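Local coordinates for protein terminal oxygenase component of carbazole 1,9a-dioxygenase (Sphingomonas, PDB 3GKQ) that probably inserts dioxygen into carbazole at a mononuclear non-heme iron, using electrons relayed through its Rieske [2Fe-2S] cluster, as the terminal oxygenase of carbazole 1,9a-dioxygenase, at residues A[65-73]-A[122-131]; A[174-182]-A[263-271]. All coordinates share one frame; numbering follows the deposited sequence.

Interaction 1 of 2, residues A[65-73]-A[122-131]; sequences VHAIADRCL and HALKTYPVRE. With FES (Fe2/s2 (inorganic) cluster), chain H.
A single antiparallel bridge, Ile68 with Thr126, ties the edge strand 65-69 to the run 122-131 inside the Rieske domain. Two backbone bonds flank it: Tyr127 N reaches Ala67 O at 3.0 Å and Ala69 N reaches Lys125 O at 2.9 Å. Beyond the bridge the backbones diverge, and waters span them. One molecule joins Ala67 N to Tyr127 O; another links Val65 N to Glu131 OE1, an oxygen that also pairs with Arg60. Here the methyls of Val129 meet Val65 CG1 and Ala67 CB, with CG2 of Val129 3.9 Å from the alanine carbon. The strands 64-69 and 129-132 belong to two different three-stranded sheets of the Rieske fold, and Leu138 of the second sheet touches both Ala67 and Val129. At the other end the chain turns at Asp70, the centre of an inverse gamma turn, and runs on to Cys72, whose SG binds an iron of the cluster at 2.3 Å. Leu124 packs against this ligand loop, its CD1 lying 3.5 Å from Arg71 O. Both its side-chain torsions lie off the staggered values (chi1 -107°, chi2 25°), and CD1 comes to 3.4 Å from Leu73 CG, a tight fit, while CD2 touches Ile68 CD1 at 4.0 Å. Leu73 CD1 lies against His122 CB, 3.5 Å away, and Trp98, another residue of the cluster site, adjoins the same leucine.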
# COMPACT_ATOMS: atom_id res chain seq x y z
N VAL A 65 20.72 15.45 -27.46
CA VAL A 65 19.95 15.08 -26.28
C VAL A 65 20.33 15.91 -25.07
O VAL A 65 21.50 16.06 -24.74
CB VAL A 65 20.14 13.58 -25.91
CG1 VAL A 65 19.29 13.23 -24.68
CG2 VAL A 65 19.76 12.69 -27.08
N HIS A 66 19.32 16.47 -24.40
CA HIS A 66 19.53 17.26 -23.20
C HIS A 66 18.74 16.63 -22.06
O HIS A 66 17.74 15.96 -22.30
CB HIS A 66 19.08 18.71 -23.42
CG HIS A 66 19.89 19.44 -24.44
ND1 HIS A 66 21.23 19.74 -24.25
CD2 HIS A 66 19.58 19.92 -25.66
CE1 HIS A 66 21.70 20.37 -25.31
NE2 HIS A 66 20.71 20.49 -26.18
N ALA A 67 19.21 16.85 -20.84
CA ALA A 67 18.56 16.28 -19.66
C ALA A 67 18.51 17.30 -18.52
O ALA A 67 19.54 17.87 -18.15
CB ALA A 67 19.30 15.03 -19.22
N ILE A 68 17.32 17.53 -17.98
CA ILE A 68 17.12 18.47 -16.89
C ILE A 68 16.29 17.82 -15.78
O ILE A 68 15.58 16.84 -16.02
CB ILE A 68 16.36 19.73 -17.36
CG1 ILE A 68 15.00 19.32 -17.94
CG2 ILE A 68 17.18 20.50 -18.41
CD1 ILE A 68 14.09 20.48 -18.35
N ALA A 69 16.38 18.37 -14.58
CA ALA A 69 15.60 17.88 -13.45
C ALA A 69 14.13 18.05 -13.83
O ALA A 69 13.73 19.12 -14.30
CB ALA A 69 15.92 18.68 -12.19
N ASP A 70 13.33 17.01 -13.62
CA ASP A 70 11.91 17.04 -13.96
C ASP A 70 11.04 17.61 -12.84
O ASP A 70 10.11 16.97 -12.36
CB ASP A 70 11.45 15.63 -14.34
CG ASP A 70 10.09 15.60 -15.03
OD1 ASP A 70 9.56 16.68 -15.36
OD2 ASP A 70 9.57 14.49 -15.25
N ARG A 71 11.36 18.84 -12.42
CA ARG A 71 10.61 19.50 -11.36
C ARG A 71 10.80 21.01 -11.43
O ARG A 71 11.93 21.50 -11.47
CB ARG A 71 11.07 19.01 -9.98
CG ARG A 71 10.27 19.61 -8.84
CD ARG A 71 10.55 18.90 -7.52
NE ARG A 71 11.87 19.21 -6.99
CZ ARG A 71 12.40 18.61 -5.92
NH1 ARG A 71 11.71 17.67 -5.27
NH2 ARG A 71 13.60 18.96 -5.49
N CYS A 72 9.70 21.74 -11.43
CA CYS A 72 9.74 23.20 -11.49
C CYS A 72 10.25 23.77 -10.17
O CYS A 72 9.90 23.29 -9.09
CB CYS A 72 8.34 23.75 -11.81
SG CYS A 72 8.25 25.54 -12.11
N LEU A 73 11.08 24.80 -10.27
CA LEU A 73 11.65 25.46 -9.09
C LEU A 73 10.63 26.27 -8.31
O LEU A 73 10.84 26.56 -7.13
CB LEU A 73 12.78 26.38 -9.52
CG LEU A 73 13.98 25.74 -10.22
CD1 LEU A 73 14.97 26.82 -10.64
CD2 LEU A 73 14.63 24.73 -9.27
N HIS A 122 17.86 31.78 -11.54
CA HIS A 122 17.81 30.37 -11.18
C HIS A 122 18.04 29.47 -12.38
O HIS A 122 17.95 29.91 -13.52
CB HIS A 122 16.44 30.04 -10.58
CG HIS A 122 16.01 30.96 -9.48
ND1 HIS A 122 16.47 30.83 -8.18
CD2 HIS A 122 15.17 32.02 -9.48
CE1 HIS A 122 15.92 31.77 -7.43
NE2 HIS A 122 15.13 32.50 -8.19
N ALA A 123 18.31 28.20 -12.09
CA ALA A 123 18.53 27.23 -13.14
C ALA A 123 18.24 25.83 -12.61
O ALA A 123 18.60 25.49 -11.48
CB ALA A 123 19.97 27.30 -13.65
N LEU A 124 17.56 25.05 -13.44
CA LEU A 124 17.23 23.67 -13.12
C LEU A 124 18.55 22.93 -13.18
O LEU A 124 19.47 23.36 -13.88
CB LEU A 124 16.30 23.10 -14.19
CG LEU A 124 14.81 22.84 -13.99
CD1 LEU A 124 14.22 23.72 -12.91
CD2 LEU A 124 14.12 23.05 -15.33
N LYS A 125 18.67 21.82 -12.46
CA LYS A 125 19.90 21.05 -12.53
C LYS A 125 19.91 20.34 -13.88
O LYS A 125 18.86 19.88 -14.35
CB LYS A 125 19.97 19.99 -11.43
CG LYS A 125 21.11 19.01 -11.66
CD LYS A 125 21.12 17.87 -10.68
CE LYS A 125 22.00 16.74 -11.21
NZ LYS A 125 23.36 17.20 -11.60
N THR A 126 21.08 20.27 -14.51
CA THR A 126 21.21 19.59 -15.79
C THR A 126 22.09 18.36 -15.56
O THR A 126 22.90 18.34 -14.65
CB THR A 126 21.86 20.48 -16.86
OG1 THR A 126 23.20 20.80 -16.46
CG2 THR A 126 21.07 21.78 -17.03
N TYR A 127 21.92 17.34 -16.40
CA TYR A 127 22.71 16.12 -16.29
C TYR A 127 23.56 15.93 -17.52
O TYR A 127 23.06 16.01 -18.65
CB TYR A 127 21.81 14.89 -16.13
CG TYR A 127 20.99 14.84 -14.86
CD1 TYR A 127 19.92 15.71 -14.66
CD2 TYR A 127 21.28 13.91 -13.86
CE1 TYR A 127 19.15 15.66 -13.50
CE2 TYR A 127 20.52 13.85 -12.69
CZ TYR A 127 19.46 14.72 -12.52
OH TYR A 127 18.71 14.67 -11.37
N PRO A 128 24.87 15.69 -17.34
CA PRO A 128 25.71 15.48 -18.52
C PRO A 128 25.15 14.30 -19.31
O PRO A 128 24.63 13.34 -18.72
CB PRO A 128 27.08 15.19 -17.92
CG PRO A 128 27.08 16.05 -16.69
CD PRO A 128 25.69 15.80 -16.12
N VAL A 129 25.23 14.38 -20.63
CA VAL A 129 24.71 13.33 -21.49
C VAL A 129 25.76 12.81 -22.47
O VAL A 129 26.61 13.56 -22.94
CB VAL A 129 23.51 13.83 -22.31
CG1 VAL A 129 22.96 12.70 -23.17
CG2 VAL A 129 22.43 14.37 -21.39
N ARG A 130 25.69 11.51 -22.75
CA ARG A 130 26.57 10.85 -23.71
C ARG A 130 25.66 9.88 -24.44
O ARG A 130 24.85 9.19 -23.83
CB ARG A 130 27.69 10.07 -23.02
CG ARG A 130 28.86 10.90 -22.51
CD ARG A 130 29.62 11.58 -23.65
NE ARG A 130 30.20 10.61 -24.59
CZ ARG A 130 31.33 9.94 -24.38
NH1 ARG A 130 32.03 10.11 -23.26
NH2 ARG A 130 31.77 9.08 -25.30
N GLU A 131 25.77 9.84 -25.76
CA GLU A 131 24.95 8.94 -26.55
C GLU A 131 25.85 8.07 -27.39
O GLU A 131 26.53 8.54 -28.30
CB GLU A 131 23.99 9.76 -27.41
CG GLU A 131 23.04 8.95 -28.26
CD GLU A 131 21.89 9.79 -28.77
OE1 GLU A 131 22.09 11.01 -28.93
OE2 GLU A 131 20.80 9.24 -29.03
FE1 FES H . 6.01 25.73 -12.38
FE2 FES H . 4.69 27.75 -11.01
S1 FES H . 5.70 27.95 -12.98
S2 FES H . 4.93 25.51 -10.45
O HOH W 1 22.86 13.41 -28.14
O HOH W 2 22.29 17.69 -20.67

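Interaction 2 of 2, residues A[174-182]-A[263-271]; sequences WRMGVENGF and ISVWLPGVL
Helix 174-181, which leads into the mononuclear iron site of the catalytic domain, packs here on a hairpin of its large antiparallel sheet. The contact has no hydrogen bond across it. Phe182, just past the helix, makes the largest single share of it: CG stands anti to the backbone N (chi1 -165°), which lays the ring across Val265. CG1 of that valine sits 3.6 Å from the ring centroid and 10° off its normal, a CH-pi contact over the face, while Ile263 O and Leu271 CD1 meet the ring at its edge. Cutting Phe182 back to an alanine is likely to leave Val265 CG1 without its aromatic cover and to open a gap beside Leu271. One turn back, Val178 CG1 touches the other methyl of the valine, CG2, at 3.7 Å. Leu271 CD2 comes to 3.5 Å from Gly181 O, close against the helix backbone where there is no side chain. At the hairpin's tip, where Gly269 and Val270 face Trp266 in a classic beta bulge after a cis peptide before Pro268, Trp174 CZ3 approaches Pro268 O at 3.7 Å. Trp366 of helix 361-373 touches both Val178 and Val265. The hairpin side of the helix is thus held by apolar packing, so the fit rests on shape, whereas the polar contact of Asn180 ND2 goes to the iron ligand Asp334.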
# COMPACT_ATOMS: atom_id res chain seq x y z
N TRP A 174 18.26 -3.05 -7.57
CA TRP A 174 19.26 -3.26 -8.60
C TRP A 174 20.33 -4.29 -8.24
O TRP A 174 20.82 -5.01 -9.11
CB TRP A 174 19.95 -1.93 -8.95
CG TRP A 174 20.88 -1.43 -7.89
CD1 TRP A 174 20.55 -0.77 -6.74
CD2 TRP A 174 22.31 -1.59 -7.87
NE1 TRP A 174 21.68 -0.50 -6.01
CE2 TRP A 174 22.77 -0.99 -6.67
CE3 TRP A 174 23.24 -2.18 -8.74
CZ2 TRP A 174 24.13 -0.97 -6.32
CZ3 TRP A 174 24.59 -2.15 -8.39
CH2 TRP A 174 25.02 -1.55 -7.19
N ARG A 175 20.67 -4.39 -6.96
CA ARG A 175 21.69 -5.34 -6.54
C ARG A 175 21.27 -6.79 -6.78
O ARG A 175 22.12 -7.65 -7.01
CB ARG A 175 22.05 -5.12 -5.07
CG ARG A 175 22.74 -3.77 -4.83
CD ARG A 175 22.88 -3.44 -3.35
NE ARG A 175 21.58 -3.34 -2.69
CZ ARG A 175 21.41 -3.14 -1.39
NH1 ARG A 175 22.46 -3.03 -0.59
NH2 ARG A 175 20.19 -3.09 -0.88
N MET A 176 19.97 -7.07 -6.73
CA MET A 176 19.51 -8.43 -6.98
C MET A 176 19.83 -8.78 -8.43
O MET A 176 20.10 -9.94 -8.75
CB MET A 176 17.99 -8.54 -6.74
CG MET A 176 17.58 -8.30 -5.30
SD MET A 176 18.41 -9.37 -4.09
CE MET A 176 19.75 -8.28 -3.53
N GLY A 177 19.80 -7.77 -9.30
CA GLY A 177 20.11 -7.98 -10.70
C GLY A 177 21.58 -8.29 -10.89
O GLY A 177 21.93 -9.24 -11.59
N VAL A 178 22.44 -7.50 -10.26
CA VAL A 178 23.89 -7.71 -10.38
C VAL A 178 24.29 -9.02 -9.71
O VAL A 178 25.09 -9.77 -10.26
CB VAL A 178 24.69 -6.55 -9.73
CG1 VAL A 178 26.15 -6.63 -10.16
CG2 VAL A 178 24.10 -5.22 -10.14
N GLU A 179 23.75 -9.28 -8.53
CA GLU A 179 24.05 -10.51 -7.81
C GLU A 179 23.70 -11.70 -8.72
O GLU A 179 24.53 -12.58 -8.94
CB GLU A 179 23.23 -10.59 -6.51
CG GLU A 179 23.58 -9.57 -5.40
CD GLU A 179 24.75 -10.00 -4.53
OE1 GLU A 179 24.82 -11.19 -4.17
OE2 GLU A 179 25.60 -9.14 -4.18
N ASN A 180 22.48 -11.70 -9.24
CA ASN A 180 22.02 -12.77 -10.13
C ASN A 180 22.86 -12.86 -11.41
O ASN A 180 23.22 -13.94 -11.85
CB ASN A 180 20.54 -12.55 -10.47
CG ASN A 180 20.05 -13.44 -11.61
OD1 ASN A 180 19.69 -12.94 -12.69
ND2 ASN A 180 20.01 -14.74 -11.38
N GLY A 181 23.16 -11.70 -12.00
CA GLY A 181 23.95 -11.69 -13.22
C GLY A 181 25.35 -12.28 -13.11
O GLY A 181 25.77 -13.06 -13.96
N PHE A 182 26.08 -11.90 -12.06
CA PHE A 182 27.44 -12.38 -11.85
C PHE A 182 27.55 -13.61 -10.95
O PHE A 182 28.53 -13.80 -10.24
CB PHE A 182 28.28 -11.23 -11.27
CG PHE A 182 29.76 -11.46 -11.34
CD1 PHE A 182 30.38 -11.71 -12.57
CD2 PHE A 182 30.55 -11.40 -10.20
CE1 PHE A 182 31.76 -11.89 -12.64
CE2 PHE A 182 31.93 -11.58 -10.27
CZ PHE A 182 32.53 -11.83 -11.49
N ILE A 263 32.97 -14.31 -18.22
CA ILE A 263 31.95 -13.47 -17.59
C ILE A 263 32.65 -12.48 -16.67
O ILE A 263 33.62 -12.82 -16.00
CB ILE A 263 30.97 -14.31 -16.75
CG1 ILE A 263 30.38 -15.43 -17.62
CG2 ILE A 263 29.85 -13.43 -16.22
CD1 ILE A 263 29.39 -16.31 -16.88
N SER A 264 32.16 -11.24 -16.66
CA SER A 264 32.75 -10.21 -15.82
C SER A 264 31.73 -9.14 -15.46
O SER A 264 30.78 -8.90 -16.20
CB SER A 264 33.95 -9.57 -16.53
OG SER A 264 33.57 -9.06 -17.80
N VAL A 265 31.93 -8.50 -14.31
CA VAL A 265 31.02 -7.45 -13.86
C VAL A 265 31.85 -6.19 -13.61
O VAL A 265 32.97 -6.28 -13.11
CB VAL A 265 30.26 -7.86 -12.56
CG1 VAL A 265 31.25 -8.07 -11.41
CG2 VAL A 265 29.23 -6.80 -12.21
N TRP A 266 31.31 -5.04 -13.96
CA TRP A 266 32.03 -3.78 -13.81
C TRP A 266 31.22 -2.66 -13.15
O TRP A 266 30.00 -2.61 -13.30
CB TRP A 266 32.49 -3.29 -15.19
CG TRP A 266 33.11 -4.38 -16.01
CD1 TRP A 266 32.45 -5.37 -16.68
CD2 TRP A 266 34.50 -4.65 -16.14
NE1 TRP A 266 33.36 -6.25 -17.22
CE2 TRP A 266 34.62 -5.83 -16.90
CE3 TRP A 266 35.66 -4.01 -15.69
CZ2 TRP A 266 35.87 -6.39 -17.22
CZ3 TRP A 266 36.90 -4.57 -16.00
CH2 TRP A 266 36.99 -5.75 -16.76
N LEU A 267 31.91 -1.78 -12.43
CA LEU A 267 31.24 -0.65 -11.80
C LEU A 267 30.71 0.19 -12.96
O LEU A 267 31.34 0.26 -14.02
CB LEU A 267 32.24 0.18 -10.98
CG LEU A 267 32.44 -0.26 -9.52
CD1 LEU A 267 33.59 0.51 -8.90
CD2 LEU A 267 31.15 -0.02 -8.73
N PRO A 268 29.56 0.86 -12.79
CA PRO A 268 28.71 0.93 -11.59
C PRO A 268 27.83 -0.30 -11.34
O PRO A 268 27.07 -0.33 -10.36
CB PRO A 268 27.89 2.18 -11.84
CG PRO A 268 27.64 2.11 -13.32
CD PRO A 268 29.01 1.71 -13.86
N GLY A 269 27.92 -1.30 -12.21
CA GLY A 269 27.12 -2.50 -12.05
C GLY A 269 26.62 -3.00 -13.40
O GLY A 269 25.41 -3.03 -13.65
N VAL A 270 27.55 -3.38 -14.27
CA VAL A 270 27.20 -3.86 -15.60
C VAL A 270 27.91 -5.17 -15.92
O VAL A 270 29.11 -5.32 -15.69
CB VAL A 270 27.54 -2.79 -16.67
CG1 VAL A 270 28.96 -2.32 -16.49
CG2 VAL A 270 27.32 -3.35 -18.06
N LEU A 271 27.14 -6.12 -16.44
CA LEU A 271 27.66 -7.45 -16.77
C LEU A 271 28.08 -7.61 -18.22
O LEU A 271 27.52 -6.98 -19.12
CB LEU A 271 26.61 -8.50 -16.44
CG LEU A 271 26.99 -9.98 -16.56
CD1 LEU A 271 27.79 -10.40 -15.34
CD2 LEU A 271 25.72 -10.82 -16.67

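How the interactions relate
Interaction 1 closes before interaction 2 opens, so the two come in series along the chain, with centres 27 Å apart and nearest atoms about 12 Å apart. They share no strand or sheet: residues 65-73 and 122-131 join two small sheets of the Rieske domain, whereas residues 174-182 and 263-271 set a helix on the seven-stranded sheet of the catalytic domain. Each lies beside one of the protein's metal centres, the [2Fe-2S] cluster or the mononuclear iron. Across the trimer, two residues from the cluster pocket of a neighbouring subunit reach the helix: its Arg75 forms a salt bridge with Glu179 and its Tyr95 a hydrogen bond with Asn180, consistent with electron transfer between subunits, as in related Rieske oxygenases.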